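Side-chain contacts in diguanylate cyclase/phosphodiesterase (Caldicellulosiruptor saccharolyticus, PDB 3MTK), which is the GGDEF domain of a larger PAS-GGDEF-EAL protein, which as a whole probably hydrolyses cyclic di-GMP: residues R23-K28 with A89-S94; Y38-E43 with S98-R103; V52-D57 with N115-R120; I64-R69 with I119-N124. All coordinates share one frame; numbering follows the deposited sequence.

Interaction 1 (R23-K28 with A89-S94)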
loop_
_atom_site.group_PDB
_atom_site.type_symbol
_atom_site.label_atom_id
_atom_site.label_comp_id
_atom_site.label_asym_id
_atom_site.label_seq_id
_atom_site.Cartn_x
_atom_site.Cartn_y
_atom_site.Cartn_z
ATOM N N ARG A 23 6.390 -12.184 7.176
ATOM C CA ARG A 23 7.063 -13.410 6.750
ATOM C C ARG A 23 7.807 -13.122 5.452
ATOM O O ARG A 23 9.018 -13.308 5.368
ATOM C CB ARG A 23 6.070 -14.548 6.485
ATOM C CG ARG A 23 5.535 -15.265 7.711
ATOM C CD ARG A 23 4.902 -16.602 7.306
ATOM N NE ARG A 23 4.085 -16.458 6.106
ATOM C CZ ARG A 23 3.483 -17.459 5.472
ATOM N NH1 ARG A 23 3.604 -18.699 5.925
ATOM N NH2 ARG A 23 2.757 -17.215 4.386
ATOM N N TRP A 24 7.075 -12.663 4.441
ATOM C CA TRP A 24 7.690 -12.373 3.160
ATOM C C TRP A 24 8.805 -11.346 3.257
ATOM O O TRP A 24 9.706 -11.348 2.431
ATOM C CB TRP A 24 6.639 -11.934 2.136
ATOM C CG TRP A 24 6.019 -13.098 1.391
ATOM C CD1 TRP A 24 6.683 -14.117 0.754
ATOM C CD2 TRP A 24 4.623 -13.337 1.174
ATOM N NE1 TRP A 24 5.787 -14.970 0.157
ATOM C CE2 TRP A 24 4.515 -14.516 0.397
ATOM C CE3 TRP A 24 3.452 -12.671 1.558
ATOM C CZ2 TRP A 24 3.278 -15.040 -0.005
ATOM C CZ3 TRP A 24 2.217 -13.192 1.158
ATOM C CH2 TRP A 24 2.143 -14.366 0.383
ATOM N N LEU A 25 8.759 -10.478 4.262
ATOM C CA LEU A 25 9.820 -9.485 4.427
ATOM C C LEU A 25 11.100 -10.158 4.919
ATOM O O LEU A 25 12.174 -9.932 4.368
ATOM C CB LEU A 25 9.404 -8.393 5.414
ATOM C CG LEU A 25 8.687 -7.180 4.800
ATOM C CD1 LEU A 25 8.233 -6.229 5.898
ATOM C CD2 LEU A 25 9.627 -6.467 3.837
ATOM N N ASN A 26 10.982 -10.978 5.959
ATOM C CA ASN A 26 12.142 -11.681 6.497
ATOM C C ASN A 26 12.789 -12.517 5.402
ATOM O O ASN A 26 14.012 -12.625 5.327
ATOM C CB ASN A 26 11.739 -12.601 7.648
ATOM C CG ASN A 26 11.161 -11.843 8.818
ATOM O OD1 ASN A 26 11.539 -10.699 9.075
ATOM N ND2 ASN A 26 10.249 -12.481 9.546
ATOM N N LEU A 27 11.959 -13.108 4.553
ATOM C CA LEU A 27 12.460 -13.928 3.466
ATOM C C LEU A 27 13.290 -13.059 2.532
ATOM O O LEU A 27 14.482 -13.300 2.328
ATOM C CB LEU A 27 11.298 -14.531 2.684
ATOM C CG LEU A 27 11.640 -15.790 1.888
ATOM C CD1 LEU A 27 11.448 -17.004 2.798
ATOM C CD2 LEU A 27 10.748 -15.898 0.660
ATOM N N LYS A 28 12.639 -12.040 1.978
ATOM C CA LYS A 28 13.261 -11.111 1.044
ATOM C C LYS A 28 14.590 -10.535 1.504
ATOM O O LYS A 28 15.500 -10.364 0.701
ATOM C CB LYS A 28 12.297 -9.959 0.728
ATOM C CG LYS A 28 11.163 -10.313 -0.225
ATOM C CD LYS A 28 11.664 -10.398 -1.667
ATOM C CE LYS A 28 10.517 -10.586 -2.663
ATOM N NZ LYS A 28 10.973 -10.518 -4.091
ATOM N N ALA A 89 0.130 -2.272 1.451
ATOM C CA ALA A 89 1.582 -2.427 1.324
ATOM C C ALA A 89 1.944 -3.203 0.058
ATOM O O ALA A 89 1.220 -4.105 -0.361
ATOM C CB ALA A 89 2.142 -3.150 2.546
ATOM N N ILE A 90 3.064 -2.847 -0.551
ATOM C CA ILE A 90 3.511 -3.537 -1.748
ATOM C C ILE A 90 4.988 -3.887 -1.654
ATOM O O ILE A 90 5.787 -3.127 -1.103
ATOM C CB ILE A 90 3.347 -2.675 -3.021
ATOM C CG1 ILE A 90 1.905 -2.184 -3.169
ATOM C CG2 ILE A 90 3.766 -3.495 -4.243
ATOM C CD1 ILE A 90 0.906 -3.274 -3.469
ATOM N N ILE A 91 5.337 -5.057 -2.173
ATOM C CA ILE A 91 6.724 -5.485 -2.230
ATOM C C ILE A 91 6.948 -5.456 -3.727
ATOM O O ILE A 91 6.223 -6.123 -4.463
ATOM C CB ILE A 91 6.930 -6.937 -1.794
ATOM C CG1 ILE A 91 6.433 -7.151 -0.361
ATOM C CG2 ILE A 91 8.399 -7.294 -1.935
ATOM C CD1 ILE A 91 7.184 -6.385 0.674
ATOM N N CYS A 92 7.922 -4.689 -4.195
ATOM C CA CYS A 92 8.160 -4.646 -5.628
ATOM C C CYS A 92 9.611 -4.430 -6.012
ATOM O O CYS A 92 10.339 -3.677 -5.366
ATOM C CB CYS A 92 7.321 -3.547 -6.276
ATOM S SG CYS A 92 7.973 -1.904 -5.989
ATOM N N LYS A 93 10.017 -5.108 -7.076
ATOM C CA LYS A 93 11.366 -4.979 -7.607
ATOM C C LYS A 93 11.199 -4.010 -8.769
ATOM O O LYS A 93 10.356 -4.226 -9.637
ATOM C CB LYS A 93 11.874 -6.338 -8.102
ATOM C CG LYS A 93 10.912 -7.043 -9.052
ATOM C CD LYS A 93 11.443 -8.392 -9.507
ATOM C CE LYS A 93 10.537 -9.006 -10.561
ATOM N NZ LYS A 93 11.023 -10.341 -11.002
ATOM N N SER A 94 11.975 -2.932 -8.781
ATOM C CA SER A 94 11.848 -1.957 -9.855
ATOM C C SER A 94 13.076 -1.081 -10.054
ATOM O O SER A 94 13.596 -0.486 -9.107
ATOM C CB SER A 94 10.630 -1.067 -9.607
ATOM O OG SER A 94 9.459 -1.853 -9.484
#
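K28 is held in its helix by a bond from its backbone N to W24 O at 3.0 Å, and from there its side chain lies along I91. The contact itself is apolar. I91 presents two methyl ends, and each meets a different helix residue. Its CG2 lies 4.0 Å from K28 CE, so the lysine is met on its aliphatic part. Its CD1 lies 4.0 Å from L25 CD2, and the two side chains cross at a slant. With chi1 of I91 at -59°, CG2 lies anti to the backbone N and CG1 anti to the carbonyl carbon, which aims the two branches apart. The contact packs helix 18-30 onto strand 87-93 of the central sheet in the GGDEF domain. That strand pairs with 79-84 in a hairpin whose turn, in this family, carries the signature motif, here altered to GFDRF. The K28 chain turns sharply at CB-CG (chi2 -76°) and then runs straight to NZ, antiparallel to I91 where they pass. K28 NZ stays 6.9 Å from K93 NZ, and these like charges probably repel weakly. L25 also touches A137 and M141 of helix 137-154. I91 also packs on F81 and L39 of the two neighbouring strands.

Interaction 2 (Y38-E43 with S98-R103)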
loop_
_atom_site.group_PDB
_atom_site.type_symbol
_atom_site.label_atom_id
_atom_site.label_comp_id
_atom_site.label_asym_id
_atom_site.label_seq_id
_atom_site.Cartn_x
_atom_site.Cartn_y
_atom_site.Cartn_z
ATOM N N TYR A 38 11.543 -2.653 -3.415
ATOM C CA TYR A 38 11.061 -1.703 -2.428
ATOM C C TYR A 38 9.800 -2.096 -1.679
ATOM O O TYR A 38 8.955 -2.834 -2.183
ATOM C CB TYR A 38 10.806 -0.342 -3.087
ATOM C CG TYR A 38 12.006 0.281 -3.756
ATOM C CD1 TYR A 38 12.494 -0.215 -4.965
ATOM C CD2 TYR A 38 12.658 1.369 -3.178
ATOM C CE1 TYR A 38 13.605 0.356 -5.579
ATOM C CE2 TYR A 38 13.768 1.947 -3.785
ATOM C CZ TYR A 38 14.234 1.435 -4.983
ATOM O OH TYR A 38 15.329 2.007 -5.584
ATOM N N LEU A 39 9.691 -1.588 -0.457
ATOM C CA LEU A 39 8.509 -1.793 0.362
ATOM C C LEU A 39 7.781 -0.465 0.185
ATOM O O LEU A 39 8.399 0.599 0.296
ATOM C CB LEU A 39 8.874 -1.975 1.834
ATOM C CG LEU A 39 7.666 -2.119 2.767
ATOM C CD1 LEU A 39 6.846 -3.329 2.364
ATOM C CD2 LEU A 39 8.131 -2.248 4.202
ATOM N N ILE A 40 6.488 -0.521 -0.109
ATOM C CA ILE A 40 5.701 0.689 -0.303
ATOM C C ILE A 40 4.442 0.657 0.545
ATOM O O ILE A 40 3.735 -0.359 0.599
ATOM C CB ILE A 40 5.292 0.858 -1.785
ATOM C CG1 ILE A 40 6.538 0.867 -2.664
ATOM C CG2 ILE A 40 4.548 2.170 -1.981
ATOM C CD1 ILE A 40 6.242 0.631 -4.117
ATOM N N PHE A 41 4.179 1.778 1.206
ATOM C CA PHE A 41 3.012 1.943 2.059
ATOM C C PHE A 41 2.050 2.948 1.418
ATOM O O PHE A 41 2.420 4.094 1.157
ATOM C CB PHE A 41 3.447 2.458 3.441
ATOM C CG PHE A 41 3.758 1.374 4.445
ATOM C CD1 PHE A 41 3.817 0.035 4.068
ATOM C CD2 PHE A 41 4.005 1.700 5.774
ATOM C CE1 PHE A 41 4.125 -0.968 5.002
ATOM C CE2 PHE A 41 4.314 0.704 6.723
ATOM C CZ PHE A 41 4.374 -0.635 6.332
ATOM N N LEU A 42 0.825 2.517 1.138
ATOM C CA LEU A 42 -0.158 3.422 0.555
ATOM C C LEU A 42 -1.279 3.642 1.554
ATOM O O LEU A 42 -1.863 2.683 2.085
ATOM C CB LEU A 42 -0.783 2.868 -0.729
ATOM C CG LEU A 42 -0.002 2.640 -2.012
ATOM C CD1 LEU A 42 0.761 1.305 -1.941
ATOM C CD2 LEU A 42 -0.990 2.596 -3.161
ATOM N N GLU A 43 -1.601 4.902 1.796
ATOM C CA GLU A 43 -2.670 5.214 2.728
ATOM C C GLU A 43 -3.839 5.890 2.012
ATOM O O GLU A 43 -3.656 6.843 1.254
ATOM C CB GLU A 43 -2.147 6.118 3.848
ATOM C CG GLU A 43 -3.193 6.420 4.914
ATOM C CD GLU A 43 -2.644 7.218 6.079
ATOM O OE1 GLU A 43 -1.442 7.081 6.375
ATOM O OE2 GLU A 43 -3.418 7.969 6.707
ATOM N N SER A 98 10.169 5.419 -8.585
ATOM C CA SER A 98 9.389 6.652 -8.512
ATOM C C SER A 98 8.301 6.629 -9.588
ATOM O O SER A 98 7.125 6.830 -9.292
ATOM C CB SER A 98 10.282 7.881 -8.704
ATOM O OG SER A 98 10.757 7.956 -10.033
ATOM N N ASP A 99 8.693 6.375 -10.832
ATOM C CA ASP A 99 7.734 6.325 -11.931
ATOM C C ASP A 99 6.680 5.261 -11.653
ATOM O O ASP A 99 5.513 5.423 -12.005
ATOM C CB ASP A 99 8.454 6.009 -13.245
ATOM C CG ASP A 99 7.531 5.396 -14.286
ATOM O OD1 ASP A 99 6.580 6.078 -14.733
ATOM O OD2 ASP A 99 7.755 4.222 -14.655
ATOM N N PHE A 100 7.108 4.168 -11.027
ATOM C CA PHE A 100 6.213 3.073 -10.685
ATOM C C PHE A 100 5.151 3.619 -9.738
ATOM O O PHE A 100 3.959 3.354 -9.891
ATOM C CB PHE A 100 6.998 1.960 -9.990
ATOM C CG PHE A 100 6.142 0.827 -9.501
ATOM C CD1 PHE A 100 5.664 -0.139 -10.383
ATOM C CD2 PHE A 100 5.783 0.740 -8.158
ATOM C CE1 PHE A 100 4.838 -1.181 -9.931
ATOM C CE2 PHE A 100 4.961 -0.290 -7.699
ATOM C CZ PHE A 100 4.487 -1.253 -8.587
ATOM N N ILE A 101 5.610 4.394 -8.764
ATOM C CA ILE A 101 4.747 4.998 -7.764
ATOM C C ILE A 101 3.752 5.965 -8.384
ATOM O O ILE A 101 2.557 5.908 -8.101
ATOM C CB ILE A 101 5.598 5.740 -6.710
ATOM C CG1 ILE A 101 6.302 4.716 -5.811
ATOM C CG2 ILE A 101 4.730 6.711 -5.915
ATOM C CD1 ILE A 101 7.264 5.322 -4.799
ATOM N N GLU A 102 4.254 6.849 -9.240
ATOM C CA GLU A 102 3.418 7.844 -9.898
ATOM C C GLU A 102 2.411 7.206 -10.848
ATOM O O GLU A 102 1.238 7.585 -10.878
ATOM C CB GLU A 102 4.297 8.836 -10.656
ATOM C CG GLU A 102 5.515 9.262 -9.870
ATOM C CD GLU A 102 6.226 10.431 -10.498
ATOM O OE1 GLU A 102 6.417 10.409 -11.732
ATOM O OE2 GLU A 102 6.597 11.371 -9.756
ATOM N N ARG A 103 2.874 6.233 -11.623
ATOM C CA ARG A 103 2.001 5.552 -12.558
ATOM C C ARG A 103 0.801 5.070 -11.767
ATOM O O ARG A 103 -0.347 5.408 -12.072
ATOM C CB ARG A 103 2.718 4.354 -13.178
ATOM C CG ARG A 103 2.006 3.752 -14.386
ATOM C CD ARG A 103 2.658 2.443 -14.786
ATOM N NE ARG A 103 4.105 2.593 -14.873
ATOM C CZ ARG A 103 4.973 1.657 -14.508
ATOM N NH1 ARG A 103 4.535 0.499 -14.036
ATOM N NH2 ARG A 103 6.277 1.889 -14.591
#
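I40 on strand 37-44 points at F100 and I101 of helix 97-108, a helix-on-sheet packing inside the GGDEF domain. One methyl does the touching. I40 CG1 is anti to the carbonyl carbon (chi1 -57°), and CD1 continues away from CA in a nearly extended chain (chi2 163°). This drives CD1 out from the sheet to the ring of F100. It arrives at the ring edge, near the ring plane, 3.9 Å from F100 CE2. F100 holds its CG opposite the backbone N (chi1 175°), and this turns the ring to the strand. The same I40 CD1 lies 4.4 Å from I101 CG1, so two successive helix residues share one methyl. I40 is also packed against I97, I125 and A127. I40, F100 and I101 are all buried. On the outer side of the helix, D99 and R103 are one turn apart. The guanidinium of R103 has F100 CA over one face, towards its rim. R103 NH2 forms a salt bridge with D99 OD2 at 2.8 Å, met from above the carboxylate plane.

Interaction 3 (V52-D57 with N115-R120)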
loop_
_atom_site.group_PDB
_atom_site.type_symbol
_atom_site.label_atom_id
_atom_site.label_comp_id
_atom_site.label_asym_id
_atom_site.label_seq_id
_atom_site.Cartn_x
_atom_site.Cartn_y
_atom_site.Cartn_z
ATOM N N VAL A 52 -18.804 8.155 7.021
ATOM C CA VAL A 52 -19.860 9.050 7.446
ATOM C C VAL A 52 -20.713 9.502 6.256
ATOM O O VAL A 52 -21.940 9.488 6.325
ATOM C CB VAL A 52 -19.255 10.281 8.156
ATOM C CG1 VAL A 52 -20.311 11.366 8.350
ATOM C CG2 VAL A 52 -18.673 9.853 9.502
ATOM N N THR A 53 -20.060 9.883 5.162
ATOM C CA THR A 53 -20.766 10.354 3.975
ATOM C C THR A 53 -21.510 9.297 3.169
ATOM O O THR A 53 -22.630 9.543 2.722
ATOM C CB THR A 53 -19.819 11.058 3.002
ATOM O OG1 THR A 53 -19.135 12.121 3.674
ATOM C CG2 THR A 53 -20.602 11.627 1.830
ATOM N N TYR A 54 -20.909 8.127 2.976
ATOM C CA TYR A 54 -21.550 7.089 2.175
ATOM C C TYR A 54 -22.019 5.845 2.928
ATOM O O TYR A 54 -22.676 4.982 2.342
ATOM C CB TYR A 54 -20.600 6.628 1.065
ATOM C CG TYR A 54 -20.196 7.685 0.066
ATOM C CD1 TYR A 54 -21.094 8.144 -0.904
ATOM C CD2 TYR A 54 -18.907 8.215 0.071
ATOM C CE1 TYR A 54 -20.711 9.103 -1.842
ATOM C CE2 TYR A 54 -18.518 9.174 -0.861
ATOM C CZ TYR A 54 -19.423 9.613 -1.811
ATOM O OH TYR A 54 -19.035 10.572 -2.720
ATOM N N GLY A 55 -21.676 5.735 4.206
ATOM C CA GLY A 55 -22.052 4.553 4.965
ATOM C C GLY A 55 -20.963 3.489 4.866
ATOM O O GLY A 55 -20.242 3.413 3.872
ATOM N N TYR A 56 -20.843 2.656 5.894
ATOM C CA TYR A 56 -19.821 1.613 5.921
ATOM C C TYR A 56 -19.877 0.564 4.821
ATOM O O TYR A 56 -18.832 0.111 4.354
ATOM C CB TYR A 56 -19.823 0.896 7.270
ATOM C CG TYR A 56 -19.395 1.779 8.413
ATOM C CD1 TYR A 56 -20.263 2.724 8.948
ATOM C CD2 TYR A 56 -18.106 1.700 8.932
ATOM C CE1 TYR A 56 -19.861 3.569 9.968
ATOM C CE2 TYR A 56 -17.692 2.547 9.955
ATOM C CZ TYR A 56 -18.576 3.476 10.468
ATOM O OH TYR A 56 -18.188 4.301 11.496
ATOM N N ASP A 57 -21.068 0.157 4.400
ATOM C CA ASP A 57 -21.117 -0.854 3.357
ATOM C C ASP A 57 -20.552 -0.361 2.046
ATOM O O ASP A 57 -19.793 -1.064 1.378
ATOM C CB ASP A 57 -22.537 -1.371 3.163
ATOM C CG ASP A 57 -22.952 -2.333 4.261
ATOM O OD1 ASP A 57 -22.128 -3.196 4.636
ATOM O OD2 ASP A 57 -24.099 -2.230 4.739
ATOM N N ASN A 115 -21.165 0.770 -7.119
ATOM C CA ASN A 115 -22.620 0.699 -7.096
ATOM C C ASN A 115 -23.225 2.011 -7.594
ATOM O O ASN A 115 -24.004 2.657 -6.891
ATOM C CB ASN A 115 -23.114 0.410 -5.676
ATOM C CG ASN A 115 -24.618 0.183 -5.615
ATOM O OD1 ASN A 115 -25.150 -0.732 -6.256
ATOM N ND2 ASN A 115 -25.313 1.019 -4.841
ATOM N N GLY A 116 -22.852 2.409 -8.805
ATOM C CA GLY A 116 -23.379 3.639 -9.369
ATOM C C GLY A 116 -22.807 4.899 -8.748
ATOM O O GLY A 116 -22.928 5.988 -9.314
ATOM N N ASN A 117 -22.188 4.759 -7.581
ATOM C CA ASN A 117 -21.589 5.900 -6.894
ATOM C C ASN A 117 -20.199 6.202 -7.458
ATOM O O ASN A 117 -19.277 5.392 -7.332
ATOM C CB ASN A 117 -21.477 5.611 -5.396
ATOM C CG ASN A 117 -22.823 5.490 -4.720
ATOM O OD1 ASN A 117 -23.409 6.485 -4.295
ATOM N ND2 ASN A 117 -23.326 4.266 -4.620
ATOM N N LEU A 118 -20.059 7.364 -8.087
ATOM C CA LEU A 118 -18.779 7.770 -8.654
ATOM C C LEU A 118 -17.976 8.351 -7.498
ATOM O O LEU A 118 -18.330 9.397 -6.950
ATOM C CB LEU A 118 -18.978 8.838 -9.732
ATOM C CG LEU A 118 -17.784 9.011 -10.677
ATOM C CD1 LEU A 118 -17.797 7.865 -11.683
ATOM C CD2 LEU A 118 -17.856 10.354 -11.403
ATOM N N ILE A 119 -16.891 7.680 -7.129
ATOM C CA ILE A 119 -16.098 8.140 -6.000
ATOM C C ILE A 119 -14.629 8.380 -6.297
ATOM O O ILE A 119 -13.970 7.597 -6.981
ATOM C CB ILE A 119 -16.222 7.148 -4.827
ATOM C CG1 ILE A 119 -17.703 6.918 -4.524
ATOM C CG2 ILE A 119 -15.507 7.691 -3.579
ATOM C CD1 ILE A 119 -17.951 5.840 -3.505
ATOM N N ARG A 120 -14.135 9.488 -5.770
ATOM C CA ARG A 120 -12.750 9.881 -5.922
ATOM C C ARG A 120 -12.145 9.979 -4.528
ATOM O O ARG A 120 -12.740 10.572 -3.631
ATOM C CB ARG A 120 -12.663 11.236 -6.624
ATOM C CG ARG A 120 -12.689 11.162 -8.130
ATOM C CD ARG A 120 -12.803 12.548 -8.735
ATOM N NE ARG A 120 -12.170 12.634 -10.051
ATOM C CZ ARG A 120 -10.855 12.566 -10.259
ATOM N NH1 ARG A 120 -10.025 12.409 -9.238
ATOM N NH2 ARG A 120 -10.367 12.660 -11.489
HETATM O O HOH W 1 -16.159 11.295 -4.462
#
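Y54 closes helix 47-54 and reaches across to N117, L118 and I119 of a short hairpin strand. Its CB points at that strand. CG is anti to the carbonyl carbon and beside the backbone N (chi1 -62°), which carries the ring out over I119. Along one side of the ring, CD1 passes 4.4 Å from N117 OD1, an oblique and loose approach. The amide of N117 has its stronger partner elsewhere, since ND2 bonds V114 O across the turn. The middle of the ring is covered on one face by I119. I119 CD1 sits 4.3 Å from the centroid of the Y54 ring and 9° off the normal, a CH-pi contact. The opposite face carries T53 CG2, so the ring lies between two methyls. Farther out, Y54 CZ is 4.2 Å from I119 CG1. At the tip, Y54 OH lies 4.4 Å from L118 O. It also makes a weak 3.4 Å hydrogen bond to a water. That water accepts from R120 N at 3.0 Å. The arrangement joins the helix end just before G55 to the small antiparallel hairpin of 112-114 and 117-119, beside helix 56-74, where L58 also touches N117 and I119. The chemistry is mainly apolar: CH-pi and dispersion contacts place the ring, and the hydroxyl contributes a weak water link to R120 N.

Interaction 4 (I64-R69 with I119-N124)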
loop_
_atom_site.group_PDB
_atom_site.type_symbol
_atom_site.label_atom_id
_atom_site.label_comp_id
_atom_site.label_asym_id
_atom_site.label_seq_id
_atom_site.Cartn_x
_atom_site.Cartn_y
_atom_site.Cartn_z
ATOM N N ILE A 64 -12.495 -2.680 -1.449
ATOM C CA ILE A 64 -12.268 -3.829 -2.319
ATOM C C ILE A 64 -11.828 -3.291 -3.673
ATOM O O ILE A 64 -10.789 -3.694 -4.195
ATOM C CB ILE A 64 -13.539 -4.691 -2.491
ATOM C CG1 ILE A 64 -13.870 -5.402 -1.177
ATOM C CG2 ILE A 64 -13.317 -5.725 -3.585
ATOM C CD1 ILE A 64 -15.113 -6.295 -1.254
ATOM N N HIS A 65 -12.613 -2.373 -4.235
ATOM C CA HIS A 65 -12.261 -1.768 -5.519
ATOM C C HIS A 65 -10.814 -1.303 -5.484
ATOM O O HIS A 65 -10.035 -1.598 -6.391
ATOM C CB HIS A 65 -13.152 -0.563 -5.819
ATOM C CG HIS A 65 -14.444 -0.914 -6.484
ATOM N ND1 HIS A 65 -15.343 -1.806 -5.941
ATOM C CD2 HIS A 65 -14.986 -0.495 -7.652
ATOM C CE1 HIS A 65 -16.384 -1.922 -6.745
ATOM N NE2 HIS A 65 -16.193 -1.136 -7.791
ATOM N N ILE A 66 -10.446 -0.578 -4.429
ATOM C CA ILE A 66 -9.082 -0.087 -4.325
ATOM C C ILE A 66 -8.077 -1.230 -4.320
ATOM O O ILE A 66 -7.099 -1.195 -5.064
ATOM C CB ILE A 66 -8.877 0.770 -3.059
ATOM C CG1 ILE A 66 -9.720 2.043 -3.153
ATOM C CG2 ILE A 66 -7.413 1.133 -2.919
ATOM C CD1 ILE A 66 -9.682 2.906 -1.920
ATOM N N SER A 67 -8.317 -2.250 -3.500
ATOM C CA SER A 67 -7.386 -3.372 -3.432
ATOM C C SER A 67 -7.160 -4.007 -4.797
ATOM O O SER A 67 -6.030 -4.332 -5.152
ATOM C CB SER A 67 -7.895 -4.441 -2.466
ATOM O OG SER A 67 -9.064 -5.066 -2.965
ATOM N N LYS A 68 -8.230 -4.178 -5.567
ATOM C CA LYS A 68 -8.098 -4.793 -6.878
ATOM C C LYS A 68 -7.279 -3.941 -7.840
ATOM O O LYS A 68 -6.449 -4.460 -8.590
ATOM C CB LYS A 68 -9.478 -5.111 -7.449
ATOM C CG LYS A 68 -10.186 -6.173 -6.614
ATOM C CD LYS A 68 -11.524 -6.599 -7.186
ATOM C CE LYS A 68 -12.218 -7.600 -6.259
ATOM N NZ LYS A 68 -13.614 -7.884 -6.713
ATOM N N ARG A 69 -7.491 -2.633 -7.811
ATOM C CA ARG A 69 -6.723 -1.758 -8.685
ATOM C C ARG A 69 -5.240 -1.847 -8.287
ATOM O O ARG A 69 -4.360 -1.957 -9.137
ATOM C CB ARG A 69 -7.237 -0.320 -8.568
ATOM C CG ARG A 69 -6.625 0.648 -9.544
ATOM C CD ARG A 69 -7.350 2.014 -9.566
ATOM N NE ARG A 69 -8.769 1.913 -9.912
ATOM C CZ ARG A 69 -9.578 2.965 -10.075
ATOM N NH1 ARG A 69 -9.104 4.198 -9.924
ATOM N NH2 ARG A 69 -10.862 2.786 -10.386
ATOM N N ILE A 119 -16.891 7.680 -7.129
ATOM C CA ILE A 119 -16.098 8.140 -6.000
ATOM C C ILE A 119 -14.629 8.380 -6.297
ATOM O O ILE A 119 -13.970 7.597 -6.981
ATOM C CB ILE A 119 -16.222 7.148 -4.827
ATOM C CG1 ILE A 119 -17.703 6.918 -4.524
ATOM C CG2 ILE A 119 -15.507 7.691 -3.579
ATOM C CD1 ILE A 119 -17.951 5.840 -3.505
ATOM N N ARG A 120 -14.135 9.488 -5.770
ATOM C CA ARG A 120 -12.750 9.881 -5.922
ATOM C C ARG A 120 -12.145 9.979 -4.528
ATOM O O ARG A 120 -12.740 10.572 -3.631
ATOM C CB ARG A 120 -12.663 11.236 -6.624
ATOM C CG ARG A 120 -12.689 11.162 -8.130
ATOM C CD ARG A 120 -12.803 12.548 -8.735
ATOM N NE ARG A 120 -12.170 12.634 -10.051
ATOM C CZ ARG A 120 -10.855 12.566 -10.259
ATOM N NH1 ARG A 120 -10.025 12.409 -9.238
ATOM N NH2 ARG A 120 -10.367 12.660 -11.489
ATOM N N VAL A 121 -10.967 9.389 -4.347
ATOM C CA VAL A 121 -10.286 9.418 -3.066
ATOM C C VAL A 121 -8.862 9.881 -3.235
ATOM O O VAL A 121 -8.323 9.850 -4.330
ATOM C CB VAL A 121 -10.234 8.036 -2.422
ATOM C CG1 VAL A 121 -11.598 7.651 -1.904
ATOM C CG2 VAL A 121 -9.732 7.033 -3.438
ATOM N N ASN A 122 -8.261 10.300 -2.132
ATOM C CA ASN A 122 -6.886 10.760 -2.116
ATOM C C ASN A 122 -6.028 9.740 -1.409
ATOM O O ASN A 122 -6.539 8.937 -0.630
ATOM C CB ASN A 122 -6.793 12.094 -1.400
ATOM C CG ASN A 122 -7.345 13.212 -2.233
ATOM O OD1 ASN A 122 -7.837 14.211 -1.711
ATOM N ND2 ASN A 122 -7.258 13.056 -3.549
ATOM N N PHE A 123 -4.727 9.778 -1.691
ATOM C CA PHE A 123 -3.780 8.841 -1.101
ATOM C C PHE A 123 -2.484 9.542 -0.745
ATOM O O PHE A 123 -2.313 10.733 -0.990
ATOM C CB PHE A 123 -3.420 7.719 -2.093
ATOM C CG PHE A 123 -4.609 6.960 -2.652
ATOM C CD1 PHE A 123 -5.411 7.520 -3.641
ATOM C CD2 PHE A 123 -4.903 5.686 -2.203
ATOM C CE1 PHE A 123 -6.488 6.818 -4.175
ATOM C CE2 PHE A 123 -5.976 4.974 -2.732
ATOM C CZ PHE A 123 -6.770 5.542 -3.721
ATOM N N ASN A 124 -1.576 8.766 -0.166
ATOM C CA ASN A 124 -0.235 9.199 0.181
ATOM C C ASN A 124 0.587 7.924 0.162
ATOM O O ASN A 124 0.076 6.833 0.468
ATOM C CB ASN A 124 -0.191 9.883 1.541
ATOM C CG ASN A 124 -0.290 11.401 1.416
ATOM O OD1 ASN A 124 0.621 12.057 0.879
ATOM N ND2 ASN A 124 -1.398 11.963 1.887
#
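The F123 ring meets I66 at its edge, near the ring plane, where CE2 lies 4.1 Å from I66 CG2. The two side chains face each other between helix and strand. F123 CG is anti to its carbonyl carbon (chi1 -55°), and the ring stands off the strand against helix 56-74. I66 answers with both branches. CG2, anti to the backbone N, takes the ring edge. CG1 leads through an extended chain (chi2 175°) to CD1, which lies 4.4 Å from V121 CG2. One isoleucine therefore packs against two alternate residues of the chain running into strand 123-129. This sets helix 56-74 of the GGDEF domain over the start of that strand, and all three residues are buried. Y112 of the small hairpin touches I66, V121 and F123 alike. L105 and L108 of helix 97-108 also pack on F123. Farther along the helix, R69 bonds the backbone oxygens of Q107, L110 and P111 and makes a cation-pi contact with Y112.

In the fold
From the N terminus, after helix 3-8, helix 18-30 is joined by interaction 1 to strand 87-93. Strand 37-44 starts inside that loop, and interaction 2 carries it to helix 97-108, so the two cross. Their segments also touch, since strands 87-93 and 37-44 are neighbours in the sheet. Interactions 3 and 4 begin still later, at 52-57 and 64-69, and both cross the first two. Their second segments overlap, sharing I119 and R120. Interaction 3 ties the helix junction to the small hairpin, and interaction 4 ties helix 56-74 to strand 123-129. Interactions 2 and 4 also meet, because strands 37-44 and 123-129 are sheet neighbours. Interactions 1 and 3 lie on opposite sides of the chain's centre.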